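Long-range contacts in Ika8 (Synthetic construct, PDB 6G6P), which is a synthetic protein built from WD40-type repeats that folds as an eight-bladed beta-propeller and has no assigned activity: residues A177-A182 and T219-K224; H54-T59 and A72-V77; L21-N26 and W40-G45; S264-V269 and D281-Q286. All coordinates share one frame; numbering follows the deposited sequence.

Interaction 1: A177-A182 and T219-K224; sequences AITALA and TALQFK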
loop_
_atom_site.group_PDB
_atom_site.type_symbol
_atom_site.label_atom_id
_atom_site.label_comp_id
_atom_site.label_asym_id
_atom_site.label_seq_id
_atom_site.Cartn_x
_atom_site.Cartn_y
_atom_site.Cartn_z
ATOM N N ALA A 177 0.184 2.991 16.176
ATOM C CA ALA A 177 -0.576 2.725 14.959
ATOM C C ALA A 177 0.189 1.799 14.021
ATOM O O ALA A 177 1.367 2.023 13.728
ATOM C CB ALA A 177 -0.909 4.039 14.252
ATOM N N ILE A 178 -0.492 0.754 13.546
ATOM C CA ILE A 178 0.127 -0.195 12.629
ATOM C C ILE A 178 0.345 0.464 11.270
ATOM O O ILE A 178 -0.439 1.317 10.832
ATOM C CB ILE A 178 -0.736 -1.463 12.505
ATOM C CG1 ILE A 178 -1.155 -1.955 13.888
ATOM C CG2 ILE A 178 0.038 -2.559 11.826
ATOM C CD1 ILE A 178 0.002 -2.446 14.721
ATOM N N THR A 179 1.424 0.066 10.595
ATOM C CA THR A 179 1.830 0.678 9.333
ATOM C C THR A 179 1.755 -0.281 8.155
ATOM O O THR A 179 1.180 0.069 7.118
ATOM C CB THR A 179 3.253 1.247 9.459
ATOM O OG1 THR A 179 3.220 2.459 10.224
ATOM C CG2 THR A 179 3.840 1.542 8.083
ATOM N N ALA A 180 2.319 -1.482 8.275
ATOM C CA ALA A 180 2.305 -2.424 7.164
ATOM C C ALA A 180 2.362 -3.845 7.698
ATOM O O ALA A 180 2.856 -4.102 8.799
ATOM C CB ALA A 180 3.462 -2.173 6.190
ATOM N N LEU A 181 1.835 -4.771 6.898
ATOM C CA LEU A 181 1.725 -6.169 7.285
ATOM C C LEU A 181 2.165 -7.057 6.129
ATOM O O LEU A 181 2.395 -6.595 5.007
ATOM C CB LEU A 181 0.290 -6.550 7.693
ATOM C CG LEU A 181 -0.438 -6.083 8.961
ATOM C CD1 LEU A 181 -0.457 -4.585 9.108
ATOM C CD2 LEU A 181 -1.862 -6.610 8.959
ATOM N N ALA A 182 2.273 -8.348 6.430
ATOM C CA ALA A 182 2.539 -9.447 5.510
ATOM C C ALA A 182 2.541 -10.715 6.348
ATOM O O ALA A 182 2.722 -10.663 7.567
ATOM C CB ALA A 182 3.869 -9.299 4.763
ATOM N N THR A 219 7.313 5.881 8.734
ATOM C CA THR A 219 6.267 6.367 7.850
ATOM C C THR A 219 5.956 5.410 6.711
ATOM O O THR A 219 4.936 5.585 6.037
ATOM C CB THR A 219 6.663 7.728 7.264
ATOM O OG1 THR A 219 7.785 7.555 6.393
ATOM C CG2 THR A 219 7.037 8.693 8.373
ATOM N N ALA A 220 6.807 4.415 6.475
ATOM C CA ALA A 220 6.598 3.468 5.393
ATOM C C ALA A 220 7.332 2.180 5.732
ATOM O O ALA A 220 8.450 2.216 6.254
ATOM C CB ALA A 220 7.089 4.029 4.053
ATOM N N LEU A 221 6.692 1.052 5.442
ATOM C CA LEU A 221 7.293 -0.260 5.615
ATOM C C LEU A 221 7.055 -1.081 4.359
ATOM O O LEU A 221 6.093 -0.858 3.620
ATOM C CB LEU A 221 6.717 -1.001 6.834
ATOM C CG LEU A 221 7.058 -0.515 8.241
ATOM C CD1 LEU A 221 6.124 -1.148 9.263
ATOM C CD2 LEU A 221 8.496 -0.838 8.577
ATOM N N GLN A 222 7.939 -2.047 4.127
ATOM C CA GLN A 222 7.775 -2.942 2.989
ATOM C C GLN A 222 8.413 -4.278 3.327
ATOM O O GLN A 222 9.601 -4.333 3.661
ATOM C CB GLN A 222 8.400 -2.342 1.732
ATOM C CG GLN A 222 7.984 -3.021 0.449
ATOM C CD GLN A 222 6.957 -2.222 -0.319
ATOM O OE1 GLN A 222 6.834 -2.362 -1.534
ATOM N NE2 GLN A 222 6.216 -1.377 0.382
ATOM N N PHE A 223 7.625 -5.345 3.247
ATOM C CA PHE A 223 8.084 -6.698 3.523
ATOM C C PHE A 223 8.244 -7.464 2.222
ATOM O O PHE A 223 7.394 -7.381 1.330
ATOM C CB PHE A 223 7.103 -7.455 4.427
ATOM C CG PHE A 223 6.890 -6.819 5.771
ATOM C CD1 PHE A 223 7.968 -6.486 6.576
ATOM C CD2 PHE A 223 5.610 -6.579 6.243
ATOM C CE1 PHE A 223 7.770 -5.911 7.817
ATOM C CE2 PHE A 223 5.405 -6.005 7.481
ATOM C CZ PHE A 223 6.486 -5.669 8.270
ATOM N N LYS A 224 9.337 -8.213 2.121
ATOM C CA LYS A 224 9.474 -9.215 1.076
ATOM C C LYS A 224 10.504 -10.225 1.548
ATOM O O LYS A 224 11.582 -9.836 2.008
ATOM C CB LYS A 224 9.901 -8.599 -0.254
ATOM C CG LYS A 224 10.713 -9.548 -1.101
ATOM C CD LYS A 224 11.003 -8.943 -2.436
ATOM C CE LYS A 224 12.469 -8.631 -2.530
ATOM N NZ LYS A 224 12.729 -7.899 -3.770
#
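Leu221 and Phe223 lean on Thr179, Ala180 and Ala182 where the innermost strands of two adjacent blades run side by side in this WD40-type beta-propeller. The segments 178-182 and 219-224 point the same way, 8° apart, and approach to 6.1 Å between their axes. They are not hydrogen-bonded to each other. Each is instead tied to the second strand of its own blade, with a classic beta bulge near its start: Thr179 and Ala180 both face Gly191, Thr219 and Ala220 both face Gly231.

Ala220 turns its methyl away, onto Leu261 of the following blade. Leu221 turns back. Its CG is anti to the carbonyl carbon (chi1 -70°), which carries the branched end up to Thr179. There Leu221 CD1 lies 3.7 Å from Thr179 CG2, and the two side chains cross at about a right angle. Lower on the same side chain, Leu221 CB meets Ala180 CB at 3.5 Å. Gln222 points away from the neighbouring blade. Its amide folds back on its own strand, and Gln222 NE2 donates to Leu221 O at 3.3 Å in a nearly straight bond of 165°, with the acceptor in the amide plane.

Phe223 brings the edge of its ring against the backbone of the other strand. Phe223 CE2 is 3.4 Å from Ala180 O, and Phe223 CD2 is likewise 3.4 Å from Leu181 O. The weakly positive ring C-H edge probably faces these carbonyl oxygens favourably. Ala182 lies obliquely to the ring, its CB 3.6 Å from Phe223 CD2 and 3.7 Å from Phe223 CB.

Interaction 2: H54-T59 and A72-V77; sequences HQSEVT and AKDGTV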
loop_
_atom_site.group_PDB
_atom_site.type_symbol
_atom_site.label_atom_id
_atom_site.label_comp_id
_atom_site.label_asym_id
_atom_site.label_seq_id
_atom_site.Cartn_x
_atom_site.Cartn_y
_atom_site.Cartn_z
ATOM N N HIS A 54 -14.679 8.668 -8.417
ATOM C CA HIS A 54 -15.734 8.974 -7.468
ATOM C C HIS A 54 -15.935 10.485 -7.404
ATOM O O HIS A 54 -15.318 11.252 -8.146
ATOM C CB HIS A 54 -15.398 8.405 -6.084
ATOM C CG HIS A 54 -14.915 6.987 -6.109
ATOM N ND1 HIS A 54 -15.572 5.965 -5.458
ATOM C CD2 HIS A 54 -13.832 6.422 -6.695
ATOM C CE1 HIS A 54 -14.921 4.832 -5.648
ATOM N NE2 HIS A 54 -13.862 5.081 -6.396
ATOM N N GLN A 55 -16.817 10.908 -6.503
ATOM C CA GLN A 55 -17.040 12.322 -6.240
ATOM C C GLN A 55 -16.390 12.781 -4.943
ATOM O O GLN A 55 -16.548 13.945 -4.562
ATOM C CB GLN A 55 -18.542 12.622 -6.218
ATOM C CG GLN A 55 -19.327 11.846 -7.264
ATOM C CD GLN A 55 -20.782 12.265 -7.338
ATOM O OE1 GLN A 55 -21.225 13.146 -6.601
ATOM N NE2 GLN A 55 -21.535 11.637 -8.234
ATOM N N SER A 56 -15.667 11.896 -4.260
ATOM C CA SER A 56 -14.855 12.244 -3.104
ATOM C C SER A 56 -13.460 11.665 -3.297
ATOM O O SER A 56 -13.229 10.829 -4.174
ATOM C CB SER A 56 -15.478 11.735 -1.796
ATOM O OG SER A 56 -15.642 10.327 -1.817
ATOM N N GLU A 57 -12.532 12.114 -2.453
ATOM C CA GLU A 57 -11.125 11.757 -2.591
ATOM C C GLU A 57 -10.936 10.247 -2.674
ATOM O O GLU A 57 -11.506 9.489 -1.885
ATOM C CB GLU A 57 -10.333 12.324 -1.410
ATOM C CG GLU A 57 -9.081 11.538 -1.048
ATOM C CD GLU A 57 -8.340 12.133 0.136
ATOM O OE1 GLU A 57 -8.820 13.142 0.693
ATOM O OE2 GLU A 57 -7.277 11.592 0.508
ATOM N N VAL A 58 -10.140 9.814 -3.653
ATOM C CA VAL A 58 -9.773 8.408 -3.760
ATOM C C VAL A 58 -8.783 8.072 -2.655
ATOM O O VAL A 58 -7.768 8.756 -2.482
ATOM C CB VAL A 58 -9.189 8.106 -5.148
ATOM C CG1 VAL A 58 -8.935 6.614 -5.312
ATOM C CG2 VAL A 58 -10.117 8.619 -6.236
ATOM N N THR A 59 -9.077 7.019 -1.891
ATOM C CA THR A 59 -8.250 6.661 -0.748
ATOM C C THR A 59 -7.489 5.357 -0.921
ATOM O O THR A 59 -6.516 5.130 -0.194
ATOM C CB THR A 59 -9.107 6.568 0.521
ATOM O OG1 THR A 59 -10.151 5.603 0.328
ATOM C CG2 THR A 59 -9.728 7.918 0.841
ATOM N N ALA A 72 -13.151 5.361 -1.815
ATOM C CA ALA A 72 -13.225 6.810 -1.709
ATOM C C ALA A 72 -13.497 7.233 -0.271
ATOM O O ALA A 72 -13.738 6.409 0.616
ATOM C CB ALA A 72 -14.306 7.382 -2.636
ATOM N N LYS A 73 -13.467 8.554 -0.061
ATOM C CA LYS A 73 -13.679 9.125 1.266
ATOM C C LYS A 73 -15.122 8.964 1.733
ATOM O O LYS A 73 -15.380 8.942 2.941
ATOM C CB LYS A 73 -13.304 10.606 1.259
ATOM C CG LYS A 73 -12.369 11.042 2.369
ATOM C CD LYS A 73 -12.432 12.551 2.556
ATOM C CE LYS A 73 -11.137 13.099 3.131
ATOM N NZ LYS A 73 -11.286 14.502 3.610
ATOM N N ASP A 74 -16.071 8.877 0.805
ATOM C CA ASP A 74 -17.478 8.746 1.151
ATOM C C ASP A 74 -17.891 7.303 1.414
ATOM O O ASP A 74 -19.083 7.034 1.586
ATOM C CB ASP A 74 -18.353 9.359 0.049
ATOM C CG ASP A 74 -18.168 8.681 -1.301
ATOM O OD1 ASP A 74 -17.315 7.775 -1.413
ATOM O OD2 ASP A 74 -18.878 9.061 -2.256
ATOM N N GLY A 75 -16.937 6.372 1.442
ATOM C CA GLY A 75 -17.220 4.982 1.724
ATOM C C GLY A 75 -17.554 4.126 0.522
ATOM O O GLY A 75 -17.704 2.906 0.674
ATOM N N THR A 76 -17.670 4.714 -0.665
ATOM C CA THR A 76 -18.024 3.937 -1.845
ATOM C C THR A 76 -16.874 3.025 -2.257
ATOM O O THR A 76 -15.698 3.373 -2.115
ATOM C CB THR A 76 -18.398 4.862 -3.002
ATOM O OG1 THR A 76 -17.334 5.792 -3.241
ATOM C CG2 THR A 76 -19.671 5.628 -2.678
ATOM N N VAL A 77 -17.223 1.842 -2.756
ATOM C CA VAL A 77 -16.261 0.888 -3.300
ATOM C C VAL A 77 -16.738 0.515 -4.697
ATOM O O VAL A 77 -17.850 -0.002 -4.857
ATOM C CB VAL A 77 -16.120 -0.366 -2.421
ATOM C CG1 VAL A 77 -15.084 -1.316 -3.008
ATOM C CG2 VAL A 77 -15.750 0.015 -0.994
#
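His54 has CG anti to its carbonyl carbon (chi1 -47°), and Thr76 has OG1 between its backbone N and carbonyl carbon (chi1 55°). These torsions bring ND1 of the ring to the threonine hydroxyl. The arrangement is consistent with the Asp-His-Ser/Thr-Trp network of WD40 repeats, with Thr76 here relaying between His54 and Asp74. His54 ND1 donates to Thr76 OG1 at 2.8 Å with an angle of 148°. Thr76 OG1 donates onward to Asp74 OD1 at 2.7 Å, on the syn side of the carboxylate. Thr76 N also reaches Asp74 OD1, at 3.2 Å and from above the carboxylate plane, which makes an Asx turn. Two donors therefore grip this oxygen. On the far side of the imidazole, NE2 is hydrogen-bonded to Ser70 OG. A leucine in place of His54 would probably leave Thr76 OG1 without its ring donor and Ser70 OG without its imidazole partner.

Ala72 CB lies over one face of the imidazole, 3.4 Å from His54 ND1. Ala72 starts a type I beta turn that ends at Gly75, whose backbone angles call for glycine. Ala72 also forms an antiparallel, non-hydrogen-bonded pair with Val58. Ser56 holds the next corner of the turn, its OG accepting from Asp74 N at 3.0 Å. Lys73 N gives only a weak bond to Glu57 O. Nearer the surface the extended side chains of Glu57 and Lys73 pass each other, with Glu57 OE1 3.4 Å from Lys73 CE and 4.1 Å from Lys73 NZ, beyond salt-bridge range.

Interaction 3: L21-N26 and W40-G45; sequences LAFSKN and WDILTG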
loop_
_atom_site.group_PDB
_atom_site.type_symbol
_atom_site.label_atom_id
_atom_site.label_comp_id
_atom_site.label_asym_id
_atom_site.label_seq_id
_atom_site.Cartn_x
_atom_site.Cartn_y
_atom_site.Cartn_z
ATOM N N LEU A 21 -2.184 4.968 -6.289
ATOM C CA LEU A 21 -1.470 4.658 -7.517
ATOM C C LEU A 21 -1.414 3.149 -7.700
ATOM O O LEU A 21 -1.145 2.410 -6.747
ATOM C CB LEU A 21 -0.055 5.250 -7.488
ATOM C CG LEU A 21 0.748 5.328 -8.784
ATOM C CD1 LEU A 21 0.235 6.456 -9.660
ATOM C CD2 LEU A 21 2.218 5.535 -8.461
ATOM N N ALA A 22 -1.669 2.698 -8.927
ATOM C CA ALA A 22 -1.612 1.284 -9.268
ATOM C C ALA A 22 -0.904 1.120 -10.605
ATOM O O ALA A 22 -1.068 1.943 -11.508
ATOM C CB ALA A 22 -3.012 0.664 -9.334
ATOM N N PHE A 23 -0.129 0.046 -10.723
ATOM C CA PHE A 23 0.718 -0.189 -11.888
ATOM C C PHE A 23 0.614 -1.657 -12.274
ATOM O O PHE A 23 0.839 -2.535 -11.436
ATOM C CB PHE A 23 2.170 0.197 -11.582
ATOM C CG PHE A 23 3.098 0.114 -12.764
ATOM C CD1 PHE A 23 2.620 0.199 -14.062
ATOM C CD2 PHE A 23 4.463 -0.030 -12.568
ATOM C CE1 PHE A 23 3.485 0.129 -15.141
ATOM C CE2 PHE A 23 5.332 -0.098 -13.640
ATOM C CZ PHE A 23 4.843 -0.018 -14.929
ATOM N N SER A 24 0.268 -1.918 -13.532
ATOM C CA SER A 24 0.191 -3.280 -14.039
ATOM C C SER A 24 0.352 -3.249 -15.550
ATOM O O SER A 24 -0.206 -2.373 -16.219
ATOM C CB SER A 24 -1.133 -3.955 -13.662
ATOM O OG SER A 24 -1.008 -5.366 -13.684
ATOM N N LYS A 25 1.118 -4.207 -16.077
ATOM C CA LYS A 25 1.373 -4.331 -17.515
ATOM C C LYS A 25 2.015 -3.029 -17.985
ATOM O O LYS A 25 3.086 -2.670 -17.473
ATOM C CB LYS A 25 0.071 -4.711 -18.225
ATOM C CG LYS A 25 -0.394 -6.130 -18.002
ATOM C CD LYS A 25 -1.426 -6.510 -19.052
ATOM C CE LYS A 25 -0.768 -6.770 -20.396
ATOM N NZ LYS A 25 -0.935 -8.178 -20.845
ATOM N N ASN A 26 1.414 -2.311 -18.929
ATOM C CA ASN A 26 1.852 -0.984 -19.338
ATOM C C ASN A 26 0.792 0.052 -18.983
ATOM O O ASN A 26 0.675 1.089 -19.637
ATOM C CB ASN A 26 2.162 -0.966 -20.833
ATOM C CG ASN A 26 2.727 -2.288 -21.322
ATOM O OD1 ASN A 26 3.774 -2.740 -20.856
ATOM N ND2 ASN A 26 2.024 -2.926 -22.252
ATOM N N TRP A 40 -3.504 5.557 -17.768
ATOM C CA TRP A 40 -2.485 5.934 -18.737
ATOM C C TRP A 40 -1.836 4.695 -19.337
ATOM O O TRP A 40 -1.686 3.665 -18.673
ATOM C CB TRP A 40 -1.389 6.811 -18.108
ATOM C CG TRP A 40 -1.871 7.762 -17.059
ATOM C CD1 TRP A 40 -2.093 7.484 -15.742
ATOM C CD2 TRP A 40 -2.168 9.154 -17.231
ATOM N NE1 TRP A 40 -2.522 8.613 -15.085
ATOM C CE2 TRP A 40 -2.575 9.651 -15.976
ATOM C CE3 TRP A 40 -2.136 10.025 -18.325
ATOM C CZ2 TRP A 40 -2.946 10.980 -15.785
ATOM C CZ3 TRP A 40 -2.504 11.345 -18.132
ATOM C CH2 TRP A 40 -2.905 11.810 -16.871
ATOM N N ASP A 41 -1.449 4.814 -20.604
ATOM C CA ASP A 41 -0.658 3.803 -21.293
ATOM C C ASP A 41 0.800 4.242 -21.257
ATOM O O ASP A 41 1.147 5.292 -21.807
ATOM C CB ASP A 41 -1.142 3.622 -22.732
ATOM C CG ASP A 41 -0.441 2.481 -23.453
ATOM O OD1 ASP A 41 0.293 1.707 -22.801
ATOM O OD2 ASP A 41 -0.631 2.357 -24.681
ATOM N N ILE A 42 1.645 3.443 -20.605
ATOM C CA ILE A 42 3.040 3.831 -20.421
ATOM C C ILE A 42 3.781 3.881 -21.755
ATOM O O ILE A 42 4.679 4.707 -21.942
ATOM C CB ILE A 42 3.715 2.875 -19.417
ATOM C CG1 ILE A 42 3.037 2.980 -18.049
ATOM C CG2 ILE A 42 5.192 3.184 -19.281
ATOM C CD1 ILE A 42 3.410 4.230 -17.280
ATOM N N LEU A 43 3.415 3.029 -22.709
ATOM C CA LEU A 43 4.164 2.978 -23.962
ATOM C C LEU A 43 3.971 4.247 -24.789
ATOM O O LEU A 43 4.920 4.740 -25.413
ATOM C CB LEU A 43 3.752 1.745 -24.759
ATOM C CG LEU A 43 3.882 0.413 -24.018
ATOM C CD1 LEU A 43 3.686 -0.754 -24.971
ATOM C CD2 LEU A 43 5.228 0.315 -23.314
ATOM N N THR A 44 2.751 4.782 -24.819
ATOM C CA THR A 44 2.452 5.997 -25.566
ATOM C C THR A 44 2.304 7.223 -24.678
ATOM O O THR A 44 2.312 8.346 -25.194
ATOM C CB THR A 44 1.165 5.821 -26.381
ATOM O OG1 THR A 44 0.032 5.954 -25.513
ATOM C CG2 THR A 44 1.136 4.454 -27.042
ATOM N N GLY A 45 2.164 7.036 -23.367
ATOM C CA GLY A 45 1.954 8.151 -22.469
ATOM C C GLY A 45 0.642 8.859 -22.654
ATOM O O GLY A 45 0.510 10.021 -22.264
#
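Ile42 N donates to Asn26 O at 2.7 Å, and the bond is almost perfectly straight at 177°. The donor meets the carbonyl at a C=O...N angle of 152°, somewhat tilted from its plane. Two further groups crowd the same oxygen. Asp41 CA makes a CH...O contact with Asn26 O at 3.4 Å. Asp41 OD1 stands 3.2 Å from Asn26 O, but both are acceptors, so nothing bonds them. The side chain of Asn26 lies against that of Leu43, the nearest approach being ND2 to Leu43 CD1 at 3.9 Å. Deeper in, Phe23 and Ile42 cross at about a right angle, and CE1 of the ring comes to 4.1 Å from Ile42 CG1.

Within one WD40 blade the contact joins the 24-27 turn, with Phe23 of the strand before it, to the turn after strand 37-41. Asn26 lies between the first and second strands, 18-24 and 27-32. Residues 42-45 lie between the third and fourth, 37-41 and 46-50.

What positions the first shell is mostly local. Asp41 has CG anti to its backbone N (chi1 -174°), which swings OD1 to Leu43 N for a weak bond of 3.4 Å. That donor probably eases the closeness of OD1 to the Asn26 carbonyl. Asp41 O takes Gly45 N at 2.6 Å and closes the turn. Trp40, next to Asp41, has NE1 hydrogen-bonded to Ser30 OG on strand 27-32. Ile42 is backed by Val28 of its own blade and by Leu8 and Val9 of strand 7-11. Phe23 rests on Ile307 and Val309 of the neighbouring blade.

Interaction 4: S264-V269 and D281-Q286; sequences SKNIVV and DILTGQ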
loop_
_atom_site.group_PDB
_atom_site.type_symbol
_atom_site.label_atom_id
_atom_site.label_comp_id
_atom_site.label_asym_id
_atom_site.label_seq_id
_atom_site.Cartn_x
_atom_site.Cartn_y
_atom_site.Cartn_z
ATOM N N SER A 264 11.644 -4.018 -4.964
ATOM C CA SER A 264 11.534 -5.056 -5.982
ATOM C C SER A 264 12.922 -5.607 -6.282
ATOM O O SER A 264 13.873 -4.844 -6.456
ATOM C CB SER A 264 10.886 -4.525 -7.271
ATOM O OG SER A 264 10.644 -5.569 -8.206
ATOM N N LYS A 265 13.019 -6.931 -6.351
ATOM C CA LYS A 265 14.285 -7.663 -6.487
ATOM C C LYS A 265 15.225 -7.150 -5.401
ATOM O O LYS A 265 14.886 -7.253 -4.209
ATOM C CB LYS A 265 14.794 -7.550 -7.907
ATOM C CG LYS A 265 13.799 -8.087 -8.913
ATOM C CD LYS A 265 14.171 -7.810 -10.360
ATOM C CE LYS A 265 13.186 -8.522 -11.282
ATOM N NZ LYS A 265 12.540 -9.673 -10.588
ATOM N N ASN A 266 16.386 -6.596 -5.742
ATOM C CA ASN A 266 17.285 -6.023 -4.752
ATOM C C ASN A 266 17.341 -4.503 -4.838
ATOM O O ASN A 266 18.312 -3.894 -4.369
ATOM C CB ASN A 266 18.682 -6.612 -4.909
ATOM C CG ASN A 266 18.670 -8.131 -5.080
ATOM O OD1 ASN A 266 18.096 -8.854 -4.271
ATOM N ND2 ASN A 266 19.338 -8.616 -6.119
ATOM N N ILE A 267 16.315 -3.881 -5.413
ATOM C CA ILE A 267 16.258 -2.438 -5.603
ATOM C C ILE A 267 15.244 -1.868 -4.622
ATOM O O ILE A 267 14.111 -2.358 -4.538
ATOM C CB ILE A 267 15.879 -2.070 -7.046
ATOM C CG1 ILE A 267 16.824 -2.764 -8.046
ATOM C CG2 ILE A 267 15.913 -0.564 -7.226
ATOM C CD1 ILE A 267 18.275 -2.433 -7.841
ATOM N N VAL A 268 15.657 -0.850 -3.870
ATOM C CA VAL A 268 14.770 -0.075 -3.007
ATOM C C VAL A 268 14.626 1.314 -3.613
ATOM O O VAL A 268 15.623 1.965 -3.941
ATOM C CB VAL A 268 15.298 0.006 -1.563
ATOM C CG1 VAL A 268 14.462 0.962 -0.729
ATOM C CG2 VAL A 268 15.297 -1.376 -0.945
ATOM N N VAL A 269 13.389 1.768 -3.775
ATOM C CA VAL A 269 13.091 3.119 -4.244
ATOM C C VAL A 269 12.369 3.839 -3.113
ATOM O O VAL A 269 11.327 3.367 -2.634
ATOM C CB VAL A 269 12.237 3.117 -5.524
ATOM C CG1 VAL A 269 11.986 4.536 -6.015
ATOM C CG2 VAL A 269 12.915 2.286 -6.608
ATOM N N ASP A 281 20.608 -0.199 -3.999
ATOM C CA ASP A 281 20.874 -1.616 -4.220
ATOM C C ASP A 281 21.207 -2.229 -2.863
ATOM O O ASP A 281 22.256 -1.928 -2.285
ATOM C CB ASP A 281 22.016 -1.804 -5.218
ATOM C CG ASP A 281 22.315 -3.266 -5.507
ATOM O OD1 ASP A 281 21.458 -4.128 -5.222
ATOM O OD2 ASP A 281 23.416 -3.551 -6.026
ATOM N N ILE A 282 20.311 -3.080 -2.353
ATOM C CA ILE A 282 20.496 -3.646 -1.019
ATOM C C ILE A 282 21.624 -4.661 -0.950
ATOM O O ILE A 282 21.975 -5.104 0.148
ATOM C CB ILE A 282 19.204 -4.309 -0.501
ATOM C CG1 ILE A 282 18.657 -5.295 -1.530
ATOM C CG2 ILE A 282 18.172 -3.260 -0.149
ATOM C CD1 ILE A 282 17.936 -6.473 -0.922
ATOM N N LEU A 283 22.194 -5.055 -2.089
ATOM C CA LEU A 283 23.357 -5.931 -2.049
ATOM C C LEU A 283 24.626 -5.147 -1.738
ATOM O O LEU A 283 25.496 -5.633 -1.009
ATOM C CB LEU A 283 23.498 -6.680 -3.374
ATOM C CG LEU A 283 22.373 -7.659 -3.713
ATOM C CD1 LEU A 283 22.760 -8.542 -4.889
ATOM C CD2 LEU A 283 22.012 -8.502 -2.500
ATOM N N THR A 284 24.740 -3.928 -2.269
ATOM C CA THR A 284 25.929 -3.113 -2.084
ATOM C C THR A 284 25.702 -1.869 -1.237
ATOM O O THR A 284 26.669 -1.339 -0.681
ATOM C CB THR A 284 26.501 -2.691 -3.448
ATOM O OG1 THR A 284 27.721 -1.965 -3.258
ATOM C CG2 THR A 284 25.505 -1.824 -4.206
ATOM N N GLY A 285 24.463 -1.398 -1.116
ATOM C CA GLY A 285 24.185 -0.176 -0.392
ATOM C C GLY A 285 24.477 1.097 -1.151
ATOM O O GLY A 285 24.362 2.185 -0.573
ATOM N N GLN A 286 24.849 1.003 -2.424
ATOM C CA GLN A 286 25.188 2.182 -3.204
ATOM C C GLN A 286 23.934 2.845 -3.758
ATOM O O GLN A 286 22.909 2.197 -3.993
ATOM C CB GLN A 286 26.131 1.819 -4.353
ATOM C CG GLN A 286 27.460 1.221 -3.913
ATOM C CD GLN A 286 28.244 2.139 -2.994
ATOM O OE1 GLN A 286 28.362 3.338 -3.247
ATOM N NE2 GLN A 286 28.784 1.577 -1.918
#
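Ile282 packs tightly against Asn266 and Val268, while Leu283 and the end of the Asn266 amide form the looser, outer side. On the tight side, CG1 of Ile282 stands between its backbone N and carbonyl carbon (chi1 52°). This puts CG1 3.2 Å from Asn266 O and 3.6 Å from Asn266 CB. The other branch meets Val268, with Ile282 CG2 3.5 Å from Val268 CG2. Phe263 and Trp280 add cover to Val268. Beside these contacts Ile282 N donates to Asn266 O at 3.0 Å, with an angle of 163°.

This joins the two turns at one end of a WD40 blade. The first, a type II' turn from Ser264 to Ile267, links the first and second strands, and the second follows the third strand. Ile267 and Asp281 form an antiparallel, non-hydrogen-bonded pair next to the turns.

The outer side is thinner and faces solvent: Leu283 is exposed and Asn266 partly so. Asn266 ND2 lies 3.6 Å from Leu283 CD1, the two side chains crossing at a slant. With a glycine in place of Asn266, Ile282 CG1 would probably lose the CB it packs on, and Leu283 the amide it rests against.

Asp281 OD1 sits 3.3 Å from Asn266 O, acceptor beside acceptor, and accepts a weak bond from Leu283 N. Asn266 O thus takes one good N-H, from Ile282, while the nearby carboxylate oxygen gives it no bond and would probably repel it slightly, an effect that the weak Leu283 N bond may temper.

How the interactions relate
The four contacts sit at different depths of one propeller. Interaction 1 lies nearest the middle, its centre about 8 Å from that of the chain, and is the one that joins two blades. The others each lie within a single blade, about 17 to 19 Å out. Interactions 3 and 4 are equivalent contacts in two blades, with the isoleucine side chain turned differently and their centres about 23 Å apart. Interactions 2 and 4 lie on opposite sides of the chain's centre, their centres about 35 Å apart. Interactions 1 and 4 do touch, through Lys224 and Lys265, though the short approach there is doubtful. No ligand or active site is known to connect them.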